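Local structure of protein of unknown function (Shewanella baltica, 2Q9R) at residues A[9-14]-A[164-169]; A[19-24]-A[59-64]; A[27-32]-A[52-57]; A[119-124]-A[160-165]. The protein is of unknown function, an all-helical member of the DUF416 family that holds benzoic acid in a pocket in its crystal. One frame throughout, in Å; residues are numbered along the deposited sequence.

Contact 1. Residues A[9-14]-A[164-169]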
loop_
_atom_site.group_PDB
_atom_site.type_symbol
_atom_site.label_atom_id
_atom_site.label_comp_id
_atom_site.label_asym_id
_atom_site.label_seq_id
_atom_site.Cartn_x
_atom_site.Cartn_y
_atom_site.Cartn_z
ATOM N N PHE A 9 3.508 -0.994 23.791
ATOM C CA PHE A 9 2.477 -1.718 24.546
ATOM C C PHE A 9 2.456 -1.373 25.992
ATOM O O PHE A 9 1.395 -1.454 26.614
ATOM C CB PHE A 9 2.550 -3.244 24.381
ATOM C CG PHE A 9 1.979 -3.722 23.082
ATOM C CD1 PHE A 9 0.597 -3.758 22.890
ATOM C CD2 PHE A 9 2.820 -4.088 22.034
ATOM C CE1 PHE A 9 0.056 -4.188 21.686
ATOM C CE2 PHE A 9 2.297 -4.533 20.824
ATOM C CZ PHE A 9 0.908 -4.562 20.636
ATOM N N LYS A 10 3.604 -1.007 26.562
ATOM C CA LYS A 10 3.573 -0.552 27.950
ATOM C C LYS A 10 2.717 0.740 28.024
ATOM O O LYS A 10 2.019 0.971 29.011
ATOM C CB LYS A 10 4.988 -0.382 28.542
ATOM N N ARG A 11 2.773 1.558 26.968
ATOM C CA ARG A 11 2.107 2.865 26.929
ATOM C C ARG A 11 0.613 2.680 26.688
ATOM O O ARG A 11 -0.261 3.320 27.322
ATOM C CB ARG A 11 2.679 3.727 25.793
ATOM C CG ARG A 11 4.046 4.351 26.040
ATOM C CD ARG A 11 4.280 5.522 25.085
ATOM N NE ARG A 11 4.588 5.080 23.742
ATOM C CZ ARG A 11 4.209 5.670 22.607
ATOM N NH1 ARG A 11 3.438 6.728 22.584
ATOM N NH2 ARG A 11 4.581 5.148 21.445
ATOM N N LEU A 12 0.315 1.725 25.829
ATOM C CA LEU A 12 -1.063 1.370 25.547
ATOM C C LEU A 12 -1.724 0.815 26.799
ATOM O O LEU A 12 -2.858 1.191 27.156
ATOM C CB LEU A 12 -1.073 0.371 24.384
ATOM C CG LEU A 12 -2.352 0.037 23.670
ATOM C CD1 LEU A 12 -3.070 1.305 23.235
ATOM C CD2 LEU A 12 -2.019 -0.852 22.491
ATOM N N LYS A 13 -1.012 -0.048 27.506
ATOM C CA LYS A 13 -1.563 -0.655 28.720
ATOM C C LYS A 13 -1.742 0.381 29.856
ATOM O O LYS A 13 -2.640 0.253 30.695
ATOM C CB LYS A 13 -0.681 -1.806 29.192
ATOM C CG LYS A 13 -0.717 -3.025 28.266
ATOM C CD LYS A 13 0.402 -4.015 28.574
ATOM C CE LYS A 13 0.401 -5.200 27.596
ATOM N NZ LYS A 13 1.319 -6.308 28.043
ATOM N N ALA A 14 -0.882 1.394 29.859
ATOM C CA ALA A 14 -0.955 2.489 30.832
ATOM C C ALA A 14 -2.136 3.439 30.611
ATOM O O ALA A 14 -2.491 4.195 31.498
ATOM C CB ALA A 14 0.365 3.254 30.850
ATOM N N SER A 164 0.781 7.571 16.307
ATOM C CA SER A 164 0.213 8.916 16.301
ATOM C C SER A 164 -1.116 8.974 17.051
ATOM O O SER A 164 -1.388 9.919 17.771
ATOM C CB SER A 164 0.012 9.376 14.869
ATOM O OG SER A 164 1.255 9.724 14.300
ATOM N N LEU A 165 -1.940 7.964 16.859
ATOM C CA LEU A 165 -3.188 7.839 17.596
ATOM C C LEU A 165 -2.919 7.712 19.103
ATOM O O LEU A 165 -3.604 8.324 19.931
ATOM C CB LEU A 165 -3.946 6.604 17.104
ATOM C CG LEU A 165 -5.312 6.294 17.688
ATOM C CD1 LEU A 165 -6.325 7.456 17.430
ATOM C CD2 LEU A 165 -5.810 4.953 17.086
ATOM N N LEU A 166 -1.924 6.916 19.473
ATOM C CA LEU A 166 -1.621 6.731 20.891
ATOM C C LEU A 166 -1.136 8.036 21.522
ATOM O O LEU A 166 -1.548 8.389 22.657
ATOM C CB LEU A 166 -0.575 5.635 21.091
ATOM C CG LEU A 166 -0.083 5.329 22.508
ATOM C CD1 LEU A 166 -1.242 5.025 23.427
ATOM C CD2 LEU A 166 0.912 4.165 22.484
ATOM N N GLU A 167 -0.262 8.736 20.800
ATOM C CA GLU A 167 0.289 10.000 21.264
ATOM C C GLU A 167 -0.745 11.063 21.522
ATOM O O GLU A 167 -0.617 11.797 22.478
ATOM C CB GLU A 167 1.283 10.567 20.248
ATOM C CG GLU A 167 2.581 9.815 20.190
ATOM C CD GLU A 167 3.433 10.257 19.017
ATOM O OE1 GLU A 167 3.089 11.289 18.390
ATOM O OE2 GLU A 167 4.441 9.577 18.733
ATOM N N ILE A 168 -1.725 11.203 20.641
ATOM C CA ILE A 168 -2.732 12.232 20.859
ATOM C C ILE A 168 -3.630 11.869 22.055
ATOM O O ILE A 168 -3.963 12.743 22.875
ATOM C CB ILE A 168 -3.485 12.648 19.563
ATOM C CG1 ILE A 168 -4.418 13.831 19.849
ATOM C CG2 ILE A 168 -4.199 11.475 18.881
ATOM C CD1 ILE A 168 -4.608 14.785 18.643
ATOM N N ILE A 169 -3.955 10.596 22.211
ATOM C CA ILE A 169 -4.756 10.180 23.366
ATOM C C ILE A 169 -3.996 10.314 24.663
ATOM O O ILE A 169 -4.547 10.794 25.657
ATOM C CB ILE A 169 -5.302 8.736 23.170
ATOM C CG1 ILE A 169 -6.228 8.736 21.937
ATOM C CG2 ILE A 169 -6.020 8.204 24.410
ATOM C CD1 ILE A 169 -6.641 7.333 21.447
#

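Contact 2. Residues A[19-24]-A[59-64]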
loop_
_atom_site.group_PDB
_atom_site.type_symbol
_atom_site.label_atom_id
_atom_site.label_comp_id
_atom_site.label_asym_id
_atom_site.label_seq_id
_atom_site.Cartn_x
_atom_site.Cartn_y
_atom_site.Cartn_z
ATOM N N GLN A 19 -9.553 5.902 27.615
ATOM C CA GLN A 19 -8.486 6.163 26.657
ATOM C C GLN A 19 -8.273 4.960 25.722
ATOM O O GLN A 19 -8.193 5.133 24.540
ATOM C CB GLN A 19 -7.172 6.471 27.390
ATOM C CG GLN A 19 -7.113 7.854 27.994
ATOM C CD GLN A 19 -5.816 8.120 28.679
ATOM O OE1 GLN A 19 -5.388 7.339 29.546
ATOM N NE2 GLN A 19 -5.175 9.253 28.326
ATOM N N LYS A 20 -8.178 3.759 26.302
ATOM C CA LYS A 20 -8.110 2.496 25.535
ATOM C C LYS A 20 -9.279 2.297 24.573
ATOM O O LYS A 20 -9.098 1.931 23.388
ATOM C CB LYS A 20 -8.086 1.331 26.502
ATOM C CG LYS A 20 -6.789 1.181 27.309
ATOM C CD LYS A 20 -6.913 -0.026 28.286
ATOM C CE LYS A 20 -5.567 -0.482 28.790
ATOM N NZ LYS A 20 -5.292 -0.006 30.116
ATOM N N GLN A 21 -10.465 2.556 25.088
ATOM C CA GLN A 21 -11.703 2.392 24.331
ATOM C C GLN A 21 -11.736 3.317 23.133
ATOM O O GLN A 21 -12.110 2.904 22.002
ATOM C CB GLN A 21 -12.872 2.670 25.255
ATOM C CG GLN A 21 -14.234 2.300 24.694
ATOM C CD GLN A 21 -15.348 2.467 25.735
ATOM O OE1 GLN A 21 -15.111 2.357 26.925
ATOM N NE2 GLN A 21 -16.547 2.767 25.273
ATOM N N LEU A 22 -11.307 4.564 23.340
ATOM C CA LEU A 22 -11.164 5.509 22.217
ATOM C C LEU A 22 -10.185 5.007 21.146
ATOM O O LEU A 22 -10.500 5.006 19.922
ATOM C CB LEU A 22 -10.737 6.902 22.736
ATOM C CG LEU A 22 -10.417 8.018 21.722
ATOM C CD1 LEU A 22 -11.580 8.221 20.724
ATOM C CD2 LEU A 22 -10.097 9.350 22.451
ATOM N N PHE A 23 -8.982 4.633 21.593
ATOM C CA PHE A 23 -7.949 4.071 20.714
ATOM C C PHE A 23 -8.499 2.931 19.835
ATOM O O PHE A 23 -8.320 2.906 18.600
ATOM C CB PHE A 23 -6.750 3.590 21.589
ATOM C CG PHE A 23 -5.612 2.955 20.794
ATOM C CD1 PHE A 23 -5.640 1.613 20.470
ATOM C CD2 PHE A 23 -4.512 3.729 20.377
ATOM C CE1 PHE A 23 -4.594 1.024 19.766
ATOM C CE2 PHE A 23 -3.480 3.160 19.639
ATOM C CZ PHE A 23 -3.528 1.810 19.305
ATOM N N ALA A 24 -9.132 1.964 20.496
ATOM C CA ALA A 24 -9.678 0.763 19.836
ATOM C C ALA A 24 -10.877 1.088 18.927
ATOM O O ALA A 24 -11.014 0.547 17.814
ATOM C CB ALA A 24 -10.077 -0.290 20.935
ATOM N N GLN A 59 -20.751 7.062 20.137
ATOM C CA GLN A 59 -21.635 7.720 21.092
ATOM C C GLN A 59 -21.338 7.324 22.527
ATOM O O GLN A 59 -21.502 8.132 23.457
ATOM C CB GLN A 59 -23.090 7.404 20.769
ATOM C CG GLN A 59 -23.627 8.104 19.538
ATOM C CD GLN A 59 -23.689 9.572 19.767
ATOM O OE1 GLN A 59 -24.233 10.023 20.783
ATOM N NE2 GLN A 59 -23.087 10.352 18.848
ATOM N N SER A 60 -20.922 6.079 22.735
ATOM C CA SER A 60 -20.556 5.638 24.089
ATOM C C SER A 60 -19.434 6.460 24.669
ATOM O O SER A 60 -19.351 6.644 25.904
ATOM C CB SER A 60 -20.114 4.185 24.115
ATOM O OG SER A 60 -21.145 3.417 23.528
ATOM N N LEU A 61 -18.567 6.946 23.793
ATOM C CA LEU A 61 -17.463 7.791 24.233
ATOM C C LEU A 61 -17.883 9.241 24.485
ATOM O O LEU A 61 -17.251 9.896 25.290
ATOM C CB LEU A 61 -16.307 7.731 23.230
ATOM C CG LEU A 61 -15.658 6.346 23.062
ATOM C CD1 LEU A 61 -14.923 6.224 21.707
ATOM C CD2 LEU A 61 -14.731 6.049 24.230
ATOM N N TYR A 62 -18.902 9.743 23.780
ATOM C CA TYR A 62 -19.442 11.118 23.999
ATOM C C TYR A 62 -20.404 11.231 25.175
ATOM O O TYR A 62 -20.456 12.256 25.858
ATOM C CB TYR A 62 -20.304 11.595 22.811
ATOM C CG TYR A 62 -19.621 11.890 21.516
ATOM C CD1 TYR A 62 -18.605 12.824 21.444
ATOM C CD2 TYR A 62 -20.061 11.300 20.343
ATOM C CE1 TYR A 62 -17.991 13.131 20.212
ATOM C CE2 TYR A 62 -19.468 11.574 19.119
ATOM C CZ TYR A 62 -18.430 12.495 19.055
ATOM O OH TYR A 62 -17.839 12.778 17.841
ATOM N N ASP A 63 -21.234 10.208 25.338
ATOM C CA ASP A 63 -22.486 10.329 26.083
ATOM C C ASP A 63 -22.591 9.273 27.163
ATOM O O ASP A 63 -22.957 8.127 26.892
ATOM C CB ASP A 63 -23.705 10.236 25.153
ATOM C CG ASP A 63 -25.034 10.440 25.889
ATOM O OD1 ASP A 63 -25.033 10.643 27.144
ATOM O OD2 ASP A 63 -26.079 10.395 25.193
ATOM N N PRO A 64 -22.263 9.666 28.400
ATOM C CA PRO A 64 -22.321 8.774 29.554
ATOM C C PRO A 64 -23.741 8.292 29.853
ATOM O O PRO A 64 -23.904 7.202 30.408
ATOM C CB PRO A 64 -21.807 9.636 30.711
ATOM C CG PRO A 64 -21.495 10.962 30.172
ATOM C CD PRO A 64 -21.811 11.028 28.749
#

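Contact 3. Residues A[27-32]-A[52-57]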
loop_
_atom_site.group_PDB
_atom_site.type_symbol
_atom_site.label_atom_id
_atom_site.label_comp_id
_atom_site.label_asym_id
_atom_site.label_seq_id
_atom_site.Cartn_x
_atom_site.Cartn_y
_atom_site.Cartn_z
ATOM N N LEU A 27 -9.391 2.575 15.714
ATOM C CA LEU A 27 -8.902 1.464 14.904
ATOM C C LEU A 27 -10.029 0.640 14.254
ATOM O O LEU A 27 -9.893 0.188 13.147
ATOM C CB LEU A 27 -7.961 0.538 15.714
ATOM C CG LEU A 27 -6.588 1.092 16.096
ATOM C CD1 LEU A 27 -5.716 -0.021 16.659
ATOM C CD2 LEU A 27 -5.874 1.871 14.899
ATOM N N CYS A 28 -11.140 0.432 14.923
ATOM C CA CYS A 28 -12.196 -0.394 14.348
ATOM C C CYS A 28 -12.871 0.342 13.226
ATOM O O CYS A 28 -13.245 -0.261 12.254
ATOM C CB CYS A 28 -13.240 -0.779 15.376
ATOM S SG CYS A 28 -12.703 -2.034 16.523
ATOM N N GLN A 29 -13.047 1.653 13.396
ATOM C CA GLN A 29 -13.633 2.473 12.376
ATOM C C GLN A 29 -12.785 2.396 11.105
ATOM O O GLN A 29 -13.315 2.304 10.043
ATOM C CB GLN A 29 -13.765 3.925 12.823
ATOM C CG GLN A 29 -14.306 4.845 11.757
ATOM C CD GLN A 29 -15.758 4.606 11.480
ATOM O OE1 GLN A 29 -16.520 4.574 12.398
ATOM N NE2 GLN A 29 -16.144 4.410 10.227
ATOM N N ARG A 30 -11.476 2.446 11.252
ATOM C CA ARG A 30 -10.561 2.441 10.131
ATOM C C ARG A 30 -10.615 1.165 9.262
ATOM O O ARG A 30 -10.368 1.219 8.067
ATOM C CB ARG A 30 -9.148 2.702 10.704
ATOM C CG ARG A 30 -8.036 2.757 9.721
ATOM C CD ARG A 30 -6.828 3.444 10.356
ATOM N NE ARG A 30 -5.604 3.215 9.630
ATOM C CZ ARG A 30 -4.709 2.260 9.901
ATOM N NH1 ARG A 30 -4.880 1.396 10.898
ATOM N NH2 ARG A 30 -3.626 2.168 9.162
HETATM N N MSE A 31 -10.972 0.042 9.868
HETATM C CA MSE A 31 -11.152 -1.227 9.175
HETATM C C MSE A 31 -12.439 -1.353 8.317
HETATM O O MSE A 31 -12.520 -2.240 7.448
HETATM C CB MSE A 31 -11.197 -2.353 10.217
HETATM C CG MSE A 31 -9.946 -2.542 11.094
HETATM SE SE MSE A 31 -10.324 -3.783 12.524
HETATM C CE MSE A 31 -9.069 -3.177 13.759
ATOM N N LEU A 32 -13.439 -0.496 8.536
ATOM C CA LEU A 32 -14.719 -0.670 7.864
ATOM C C LEU A 32 -14.678 -0.876 6.326
ATOM O O LEU A 32 -15.422 -1.696 5.785
ATOM C CB LEU A 32 -15.645 0.493 8.216
ATOM C CG LEU A 32 -17.074 0.479 7.693
ATOM C CD1 LEU A 32 -17.815 -0.822 8.146
ATOM C CD2 LEU A 32 -17.839 1.747 8.163
ATOM N N THR A 52 -23.633 0.728 12.243
ATOM C CA THR A 52 -24.529 0.999 13.359
ATOM C C THR A 52 -23.834 0.721 14.687
ATOM O O THR A 52 -23.925 1.508 15.619
ATOM C CB THR A 52 -25.820 0.144 13.333
ATOM O OG1 THR A 52 -26.537 0.389 12.122
ATOM C CG2 THR A 52 -26.732 0.507 14.496
ATOM N N ALA A 53 -23.167 -0.418 14.777
ATOM C CA ALA A 53 -22.360 -0.718 15.942
ATOM C C ALA A 53 -21.295 0.363 16.166
ATOM O O ALA A 53 -21.104 0.846 17.285
ATOM C CB ALA A 53 -21.724 -2.141 15.815
ATOM N N LEU A 54 -20.639 0.782 15.104
ATOM C CA LEU A 54 -19.602 1.818 15.246
ATOM C C LEU A 54 -20.134 3.150 15.794
ATOM O O LEU A 54 -19.475 3.794 16.601
ATOM C CB LEU A 54 -18.828 1.999 13.949
ATOM C CG LEU A 54 -17.764 0.925 13.615
ATOM C CD1 LEU A 54 -17.470 0.898 12.102
ATOM C CD2 LEU A 54 -16.474 1.100 14.465
ATOM N N GLU A 55 -21.311 3.562 15.337
ATOM C CA GLU A 55 -21.890 4.808 15.718
ATOM C C GLU A 55 -22.255 4.773 17.203
ATOM O O GLU A 55 -22.037 5.739 17.910
ATOM C CB GLU A 55 -23.133 5.063 14.839
ATOM C CG GLU A 55 -23.979 6.304 15.274
ATOM C CD GLU A 55 -23.311 7.661 14.970
ATOM O OE1 GLU A 55 -23.076 7.943 13.770
ATOM O OE2 GLU A 55 -23.049 8.443 15.924
ATOM N N LEU A 56 -22.756 3.627 17.665
ATOM C CA LEU A 56 -23.005 3.404 19.080
ATOM C C LEU A 56 -21.701 3.387 19.881
ATOM O O LEU A 56 -21.649 3.932 20.973
ATOM C CB LEU A 56 -23.827 2.112 19.271
ATOM C CG LEU A 56 -25.291 2.145 18.763
ATOM C CD1 LEU A 56 -25.945 0.746 18.792
ATOM C CD2 LEU A 56 -26.146 3.070 19.603
ATOM N N LEU A 57 -20.624 2.810 19.344
ATOM C CA LEU A 57 -19.335 2.884 20.044
ATOM C C LEU A 57 -18.834 4.331 20.146
ATOM O O LEU A 57 -18.320 4.748 21.196
ATOM C CB LEU A 57 -18.262 2.006 19.374
ATOM C CG LEU A 57 -18.523 0.506 19.557
ATOM C CD1 LEU A 57 -17.822 -0.312 18.469
ATOM C CD2 LEU A 57 -18.176 0.022 20.964
#

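Contact 4. Residues A[119-124]-A[160-165]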
loop_
_atom_site.group_PDB
_atom_site.type_symbol
_atom_site.label_atom_id
_atom_site.label_comp_id
_atom_site.label_asym_id
_atom_site.label_seq_id
_atom_site.Cartn_x
_atom_site.Cartn_y
_atom_site.Cartn_z
ATOM N N ASN A 119 -5.754 -5.469 22.902
ATOM C CA ASN A 119 -5.460 -6.402 21.791
ATOM C C ASN A 119 -6.083 -6.090 20.436
ATOM O O ASN A 119 -5.722 -6.717 19.442
ATOM C CB ASN A 119 -5.790 -7.848 22.183
ATOM C CG ASN A 119 -4.695 -8.467 23.053
ATOM O OD1 ASN A 119 -3.573 -7.931 23.133
ATOM N ND2 ASN A 119 -5.013 -9.586 23.720
ATOM N N ILE A 120 -6.984 -5.108 20.379
ATOM C CA ILE A 120 -7.461 -4.611 19.104
ATOM C C ILE A 120 -6.294 -4.058 18.341
ATOM O O ILE A 120 -6.312 -4.050 17.078
ATOM C CB ILE A 120 -8.581 -3.513 19.246
ATOM C CG1 ILE A 120 -9.880 -4.101 19.855
ATOM C CG2 ILE A 120 -8.852 -2.840 17.929
ATOM C CD1 ILE A 120 -10.307 -5.462 19.344
ATOM N N SER A 121 -5.241 -3.603 19.062
ATOM C CA SER A 121 -3.992 -3.155 18.369
ATOM C C SER A 121 -3.342 -4.248 17.509
ATOM O O SER A 121 -2.927 -4.004 16.368
ATOM C CB SER A 121 -2.927 -2.631 19.348
ATOM O OG SER A 121 -1.676 -2.387 18.657
ATOM N N LYS A 122 -3.193 -5.424 18.097
ATOM C CA LYS A 122 -2.635 -6.584 17.426
ATOM C C LYS A 122 -3.519 -7.094 16.292
ATOM O O LYS A 122 -3.043 -7.559 15.255
ATOM C CB LYS A 122 -2.448 -7.694 18.447
ATOM C CG LYS A 122 -1.333 -7.391 19.474
ATOM C CD LYS A 122 -1.191 -8.524 20.508
ATOM C CE LYS A 122 0.016 -8.318 21.464
ATOM N NZ LYS A 122 0.127 -9.434 22.474
ATOM N N LEU A 123 -4.827 -7.020 16.474
ATOM C CA LEU A 123 -5.725 -7.459 15.438
ATOM C C LEU A 123 -5.499 -6.595 14.208
ATOM O O LEU A 123 -5.321 -7.095 13.089
ATOM C CB LEU A 123 -7.151 -7.401 15.956
ATOM C CG LEU A 123 -8.230 -7.918 15.020
ATOM C CD1 LEU A 123 -9.471 -8.360 15.814
ATOM C CD2 LEU A 123 -8.564 -6.824 14.011
ATOM N N SER A 124 -5.401 -5.283 14.432
ATOM C CA SER A 124 -5.224 -4.347 13.331
ATOM C C SER A 124 -3.922 -4.593 12.627
ATOM O O SER A 124 -3.917 -4.642 11.399
ATOM C CB SER A 124 -5.284 -2.892 13.807
ATOM O OG SER A 124 -5.223 -1.996 12.700
ATOM N N GLU A 160 2.911 3.901 12.081
ATOM C CA GLU A 160 2.838 5.350 12.244
ATOM C C GLU A 160 1.453 5.829 12.692
ATOM O O GLU A 160 1.338 6.641 13.608
ATOM C CB GLU A 160 3.298 6.052 10.944
ATOM C CG GLU A 160 4.826 5.955 10.754
ATOM C CD GLU A 160 5.336 6.427 9.364
ATOM O OE1 GLU A 160 4.538 7.049 8.612
ATOM O OE2 GLU A 160 6.525 6.155 9.046
ATOM N N LEU A 161 0.395 5.301 12.087
ATOM C CA LEU A 161 -0.945 5.665 12.511
ATOM C C LEU A 161 -1.233 5.204 13.955
ATOM O O LEU A 161 -1.721 5.982 14.761
ATOM C CB LEU A 161 -1.977 5.125 11.509
ATOM C CG LEU A 161 -3.495 5.387 11.661
ATOM C CD1 LEU A 161 -4.128 4.581 12.824
ATOM C CD2 LEU A 161 -3.785 6.858 11.787
ATOM N N GLN A 162 -0.917 3.965 14.305
ATOM C CA GLN A 162 -1.143 3.520 15.690
ATOM C C GLN A 162 -0.336 4.348 16.708
ATOM O O GLN A 162 -0.835 4.655 17.780
ATOM C CB GLN A 162 -0.828 2.028 15.870
ATOM C CG GLN A 162 -1.821 1.083 15.213
ATOM C CD GLN A 162 -1.956 -0.207 15.951
ATOM O OE1 GLN A 162 -1.874 -0.232 17.185
ATOM N NE2 GLN A 162 -2.164 -1.314 15.202
ATOM N N ASN A 163 0.900 4.718 16.367
ATOM C CA ASN A 163 1.681 5.567 17.265
ATOM C C ASN A 163 1.131 6.969 17.429
ATOM O O ASN A 163 1.072 7.501 18.541
ATOM C CB ASN A 163 3.162 5.610 16.830
ATOM C CG ASN A 163 3.939 4.476 17.444
ATOM O OD1 ASN A 163 4.417 4.596 18.566
ATOM N ND2 ASN A 163 4.005 3.342 16.748
ATOM N N SER A 164 0.781 7.571 16.307
ATOM C CA SER A 164 0.213 8.916 16.301
ATOM C C SER A 164 -1.116 8.974 17.051
ATOM O O SER A 164 -1.388 9.919 17.771
ATOM C CB SER A 164 0.012 9.376 14.869
ATOM O OG SER A 164 1.255 9.724 14.300
ATOM N N LEU A 165 -1.940 7.964 16.859
ATOM C CA LEU A 165 -3.188 7.839 17.596
ATOM C C LEU A 165 -2.919 7.712 19.103
ATOM O O LEU A 165 -3.604 8.324 19.931
ATOM C CB LEU A 165 -3.946 6.604 17.104
ATOM C CG LEU A 165 -5.312 6.294 17.688
ATOM C CD1 LEU A 165 -6.325 7.456 17.430
ATOM C CD2 LEU A 165 -5.810 4.953 17.086
#

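Contact 1. Residues A[9-14]-A[164-169]
L12 and L166 face each other where helices 8-14 and 153-170 pass, their CA atoms 7.1 Å apart. The axes of the two short segments run in broadly the same direction at 42°, never closer than 10.8 Å, a fairly wide spacing, met by side chains reaching from both helices. L166 reaches across to R11 and L12. Its CD2 methyl lies 3.5 Å above the guanidinium plane of R11, over its centre, with R11 CZ at 3.6 Å. The N-H bonds of a guanidinium lie in its plane, so an apolar methyl can pack on its face while the edge is left to polar partners such as E170. In this way the short N-terminal helix is laid against helix 153-170 of an all-helical fold. The R11 chain bends at chi3 (-76°), which helps to bring the planar end over L166. Near that plane E167 contributes its CG, 4.0 Å from R11 NH1, while its carboxylate makes no direct bond to R11. The salt bridge of R11 is instead with E170, three residues further along the same helix. On the inner side L12 CD1 meets L166 CD1 at 4.1 Å; leucine suits both places, since L12 also packs on F23 and L166 on L15.

Contact 2. Residues A[19-24]-A[59-64]
Two different first torsions bring L61 and Q21 together. In L61 CG stands opposite the carbonyl carbon (chi1 -63°), and the isobutyl group reaches across to helix 17-42; in Q21 CG stands opposite the backbone N (chi1 -169°), and the chain runs on extended toward helix 47-62. The two side chains lie side by side, pointing opposite ways, and the CD2 methyl of L61 lies alongside the glutamine stem, 3.8 Å from Q21 CG. The same methyl is 3.8 Å from the backbone N of L22, so one branch of the leucine rests on the helix surface between two successive residues. Its other branch serves L22: L61 CD1 is 4.0 Å from L22 CD1, with the two leucines set roughly perpendicular. The setting is a helical hairpin, in which helix 47-62 returns beside helix 17-42, and L61 belongs to the last turn of the returning helix, since D63 has already left helical backbone angles. Q21 suits the margin of this interface because its methylenes supply apolar surface while its amide can remain near solvent. That amide passes S60, with Q21 NE2 4.0 Å from S60 CB, a van der Waals approach. The hydroxyl of S60 is engaged within its own helix, hydrogen-bonded to L56 O. L22 is buried more deeply, touching I169 and L179 as well, and L61 reaches V180 and I175; branched aliphatic chains fit here because each must meet several helices or loops at once.

Contact 3. Residues A[27-32]-A[52-57]
L54 reaches from helix 47-62 onto the flank of helix 17-42, where C28, Q29 and L32 receive it. The two helices form an antiparallel helical hairpin; here their short segments lie at 156° with axes 10.6 Å apart, and Q29 and L54 face each other most closely. The two methyls of L54 divide the work. CD2 presses on the backbone, 3.6 Å from Q29 N, and touches the CB of C28 at 3.8 Å. CD1 turns toward the next helical turn and meets L32 CD2 at 4.0 Å, the two leucines overlapping along their lengths from opposing helices. Cysteine is small enough to let a methyl come close to the helix, and leucine long enough to reach the backbone of the facing helix.

Q29 lies along another side of L54. Its chain bends at chi2 (71°), which swings the amide across toward L54, and Q29 OE1 comes to lie 3.8 Å from L54 CB. A carbonyl oxygen against aliphatic carbons gains little by itself, but this oxygen also accepts a hydrogen bond from W58 NE1, a residue of the same helix as L54. That bond helps to fix the rotation of the amide. Further out, C28 packs on A101 of helix 92-111, so the hairpin is backed by another helix on that side. Close against the leucine's end, the amide carbon Q29 CD is 4.1 Å from L54 CD1.

Contact 4. Residues A[119-124]-A[160-165]
Q162 grips S121 with both ends of its amide. The hydroxyl S121 OG donates to Q162 OE1 over 2.6 Å, arriving in the carbonyl plane on a lone pair, with a C=O...O angle of 126°. Beside it Q162 NE2 donates to the backbone oxygen S121 O at 3.0 Å, and the bond is nearly straight, 166° at the hydrogen. The acceptor lies close to the amide plane of Q162, whereas the donor is tilted somewhat from the carbonyl plane of S121. Two bonds to one residue hold the amide against rotation. Glutamine suits the place because it offers a donor and an acceptor side by side, and serine because its short chain keeps the hydroxyl near its own carbonyl. The S121 hydroxyl stands opposite its backbone N (chi1 172°), which turns it toward the glutamine oxygen.

All three touching residues are buried, so these polar atoms need partners within the protein. E158 supplies more: its OE2 accepts from both Q162 NE2 and S124 OG, linking the amide and the second serine through one carboxylate oxygen. S124 adds a plain packing contact, its CB 3.8 Å from Q162 NE2.

The contact joins helix 120-136 to helix 153-170. F8 and L12 of the N-terminal helix 8-14 touch S121, F8 also reaches Q162, and F23 of helix 17-42 packs against Q162, so two further helices border the polar pair.

Contacts 2 and 3 hold the same two elements, helices 17-42 and 47-62, with contact 3 nearer the centre of the chain and contact 2 toward the open ends of the hairpin. Contacts 1 and 4 share helix 153-170 and are neighbours, their centres about 9 Å apart; the N-terminal helix and helix 120-136 are their respective partners. Contact 4 is wholly buried, and its partners are joined by hydrogen bonds. The other three are partly buried and have none between their segments: leucines do the joining, with glutamine side chains or an arginine guanidinium beside them. F23, between contacts 2 and 4, ties the hairpin to helix 153-170.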